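Local coordinates for TT1561 protein (Thermus thermophilus, PDB 1UF3), which binds calcium and is probably a metal-dependent phosphoesterase of the calcineurin superfamily, its exact function not established, at residues A[8-13]-A[35-40]. Sequence-based numbering, arbitrary orientation.
Sequences ILATSN and AIALIG
Thr11 and Leu38 run alongside each other in the same direction, the CG2 methyl of Thr11 4.1 Å from CG of Leu38. That methyl sits between the backbone N and the carbonyl carbon, while OG1, anti to the N (chi1 -170°), is hydrogen-bonded to the carbonyl of Glu211 on the neighbouring antiparallel strand. Further back on this face, Leu9 brings CB to 4.1 Å from CG1 of Ile36, and Phe24 of helix 18-25 touches Leu9, Thr11 and Ile36. On the other face, CG2 of Ile8, placed anti to its own backbone N, meets CB of Ala37 at 4.0 Å, and Leu185 of strand 183-186 packs on both Ala10 and Ala37. The two strands are central parallel neighbours in one of the two mixed sheets of the metallophosphoesterase fold, joined by a right-handed beta-alpha-beta crossover through helices 18-25 and 27-31; the face of Leu9 and Leu38 meets helix 18-25, while that of Ala10 and Ala37 packs on the second sheet through strand 183-186. Their ladder includes a straight bond from Ile39 N to Thr11 O (3.1 Å), whereas Thr11 N reaches Ala37 O only weakly, at 3.4 Å. At the C-terminal end the strands draw together, with CB of Ser12 3.6 Å from CB of Ile39. Ser12 OG turns to the loops, bonded to Gly205 O and Gly188 N. Just beyond, Asn13 N is 2.8 Å from Ile39 O in a hydrogen bond and makes a weaker one to Gly40 O; OD1 of Asn13 accepts the backbone N-H of Asn41.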
ATOM      1  N   ILE A   8      10.429 -16.495  -2.749  1.00 20.61           N
ATOM      2  CA  ILE A   8      11.752 -16.348  -2.177  1.00 18.89           C
ATOM      3  C   ILE A   8      12.810 -16.261  -3.262  1.00 22.41           C
ATOM      4  O   ILE A   8      12.888 -17.145  -4.138  1.00 22.01           O
ATOM      5  CB  ILE A   8      12.086 -17.527  -1.293  1.00 18.21           C
ATOM      6  CG1 ILE A   8      11.085 -17.641  -0.140  1.00 18.94           C
ATOM      7  CG2 ILE A   8      13.481 -17.405  -0.767  1.00 19.92           C
ATOM      8  CD1 ILE A   8      11.204 -18.986   0.535  1.00 18.30           C
ATOM      9  N   LEU A   9      13.606 -15.188  -3.217  1.00 20.96           N
ATOM     10  CA  LEU A   9      14.715 -14.990  -4.153  1.00 22.07           C
ATOM     11  C   LEU A   9      15.885 -15.749  -3.506  1.00 21.62           C
ATOM     12  O   LEU A   9      16.249 -15.499  -2.341  1.00 21.71           O
ATOM     13  CB  LEU A   9      15.026 -13.493  -4.282  1.00 23.29           C
ATOM     14  CG  LEU A   9      16.103 -13.067  -5.275  1.00 23.46           C
ATOM     15  CD1 LEU A   9      15.727 -13.543  -6.666  1.00 20.58           C
ATOM     16  CD2 LEU A   9      16.243 -11.532  -5.240  1.00 22.12           C
ATOM     17  N   ALA A  10      16.453 -16.697  -4.242  1.00 19.27           N
ATOM     18  CA  ALA A  10      17.522 -17.535  -3.707  1.00 18.44           C
ATOM     19  C   ALA A  10      18.727 -17.771  -4.629  1.00 17.88           C
ATOM     20  O   ALA A  10      18.618 -17.683  -5.844  1.00 18.78           O
ATOM     21  CB  ALA A  10      16.933 -18.877  -3.295  1.00 17.66           C
ATOM     22  N   THR A  11      19.860 -18.085  -4.018  1.00 20.23           N
ATOM     23  CA  THR A  11      21.101 -18.339  -4.738  1.00 21.89           C
ATOM     24  C   THR A  11      22.103 -18.857  -3.728  1.00 22.60           C
ATOM     25  O   THR A  11      21.852 -18.827  -2.502  1.00 21.85           O
ATOM     26  CB  THR A  11      21.664 -17.051  -5.382  1.00 23.90           C
ATOM     27  OG1 THR A  11      22.731 -17.397  -6.268  1.00 26.07           O
ATOM     28  CG2 THR A  11      22.224 -16.110  -4.311  1.00 23.69           C
ATOM     29  N   SER A  12      23.243 -19.328  -4.232  1.00 22.39           N
ATOM     30  CA  SER A  12      24.293 -19.863  -3.369  1.00 21.31           C
ATOM     31  C   SER A  12      25.698 -19.517  -3.857  1.00 20.62           C
ATOM     32  O   SER A  12      25.890 -18.985  -4.937  1.00 20.48           O
ATOM     33  CB  SER A  12      24.189 -21.385  -3.303  1.00 22.73           C
ATOM     34  OG  SER A  12      24.461 -21.924  -4.596  1.00 23.21           O
ATOM     35  N   ASN A  13      26.671 -19.825  -3.020  1.00 22.87           N
ATOM     36  CA  ASN A  13      28.074 -19.643  -3.345  1.00 26.53           C
ATOM     37  C   ASN A  13      28.482 -18.421  -4.163  1.00 25.39           C
ATOM     38  O   ASN A  13      29.103 -18.566  -5.203  1.00 26.98           O
ATOM     39  CB  ASN A  13      28.552 -20.910  -4.065  1.00 26.93           C
ATOM     40  CG  ASN A  13      30.053 -21.044  -4.067  1.00 28.53           C
ATOM     41  OD1 ASN A  13      30.672 -21.215  -3.012  1.00 28.60           O
ATOM     42  ND2 ASN A  13      30.653 -20.967  -5.256  1.00 27.85           N
ATOM     43  N   ALA A  35      11.109 -12.558   0.353  1.00 17.91           N
ATOM     44  CA  ALA A  35      12.258 -12.857   1.169  1.00 17.94           C
ATOM     45  C   ALA A  35      13.460 -13.264   0.297  1.00 19.53           C
ATOM     46  O   ALA A  35      13.319 -13.461  -0.913  1.00 19.75           O
ATOM     47  CB  ALA A  35      11.919 -13.939   2.127  1.00 14.73           C
ATOM     48  N   ILE A  36      14.628 -13.371   0.925  1.00 17.56           N
ATOM     49  CA  ILE A  36      15.844 -13.761   0.236  1.00 19.12           C
ATOM     50  C   ILE A  36      16.496 -14.836   1.085  1.00 18.64           C
ATOM     51  O   ILE A  36      16.520 -14.741   2.319  1.00 19.91           O
ATOM     52  CB  ILE A  36      16.851 -12.589   0.129  1.00 19.55           C
ATOM     53  CG1 ILE A  36      16.370 -11.558  -0.887  1.00 21.26           C
ATOM     54  CG2 ILE A  36      18.237 -13.129  -0.185  1.00 24.01           C
ATOM     55  CD1 ILE A  36      17.187 -10.260  -0.930  1.00 21.02           C
ATOM     56  N   ALA A  37      16.995 -15.880   0.434  1.00 16.62           N
ATOM     57  CA  ALA A  37      17.690 -16.939   1.140  1.00 17.93           C
ATOM     58  C   ALA A  37      19.019 -17.091   0.414  1.00 20.36           C
ATOM     59  O   ALA A  37      19.054 -17.210  -0.812  1.00 19.85           O
ATOM     60  CB  ALA A  37      16.898 -18.230   1.098  1.00 20.33           C
ATOM     61  N   LEU A  38      20.117 -17.065   1.157  1.00 22.52           N
ATOM     62  CA  LEU A  38      21.420 -17.163   0.511  1.00 23.16           C
ATOM     63  C   LEU A  38      22.356 -18.143   1.217  1.00 23.36           C
ATOM     64  O   LEU A  38      22.594 -18.062   2.431  1.00 21.98           O
ATOM     65  CB  LEU A  38      22.028 -15.758   0.408  1.00 24.51           C
ATOM     66  CG  LEU A  38      23.314 -15.572  -0.402  1.00 26.35           C
ATOM     67  CD1 LEU A  38      23.553 -14.080  -0.765  1.00 25.73           C
ATOM     68  CD2 LEU A  38      24.431 -16.147   0.416  1.00 26.61           C
ATOM     69  N   ILE A  39      22.859 -19.090   0.427  1.00 21.72           N
ATOM     70  CA  ILE A  39      23.744 -20.146   0.894  1.00 22.10           C
ATOM     71  C   ILE A  39      25.192 -19.815   0.533  1.00 22.13           C
ATOM     72  O   ILE A  39      25.447 -19.362  -0.573  1.00 21.78           O
ATOM     73  CB  ILE A  39      23.381 -21.503   0.217  1.00 21.68           C
ATOM     74  CG1 ILE A  39      21.887 -21.824   0.396  1.00 23.29           C
ATOM     75  CG2 ILE A  39      24.190 -22.613   0.843  1.00 21.68           C
ATOM     76  CD1 ILE A  39      21.495 -22.152   1.837  1.00 22.36           C
ATOM     77  N   GLY A  40      26.133 -20.053   1.451  1.00 23.69           N
ATOM     78  CA  GLY A  40      27.536 -19.759   1.164  1.00 25.52           C
ATOM     79  C   GLY A  40      28.097 -20.641   0.045  1.00 27.79           C
ATOM     80  O   GLY A  40      27.357 -21.421  -0.546  1.00 28.21           O
TER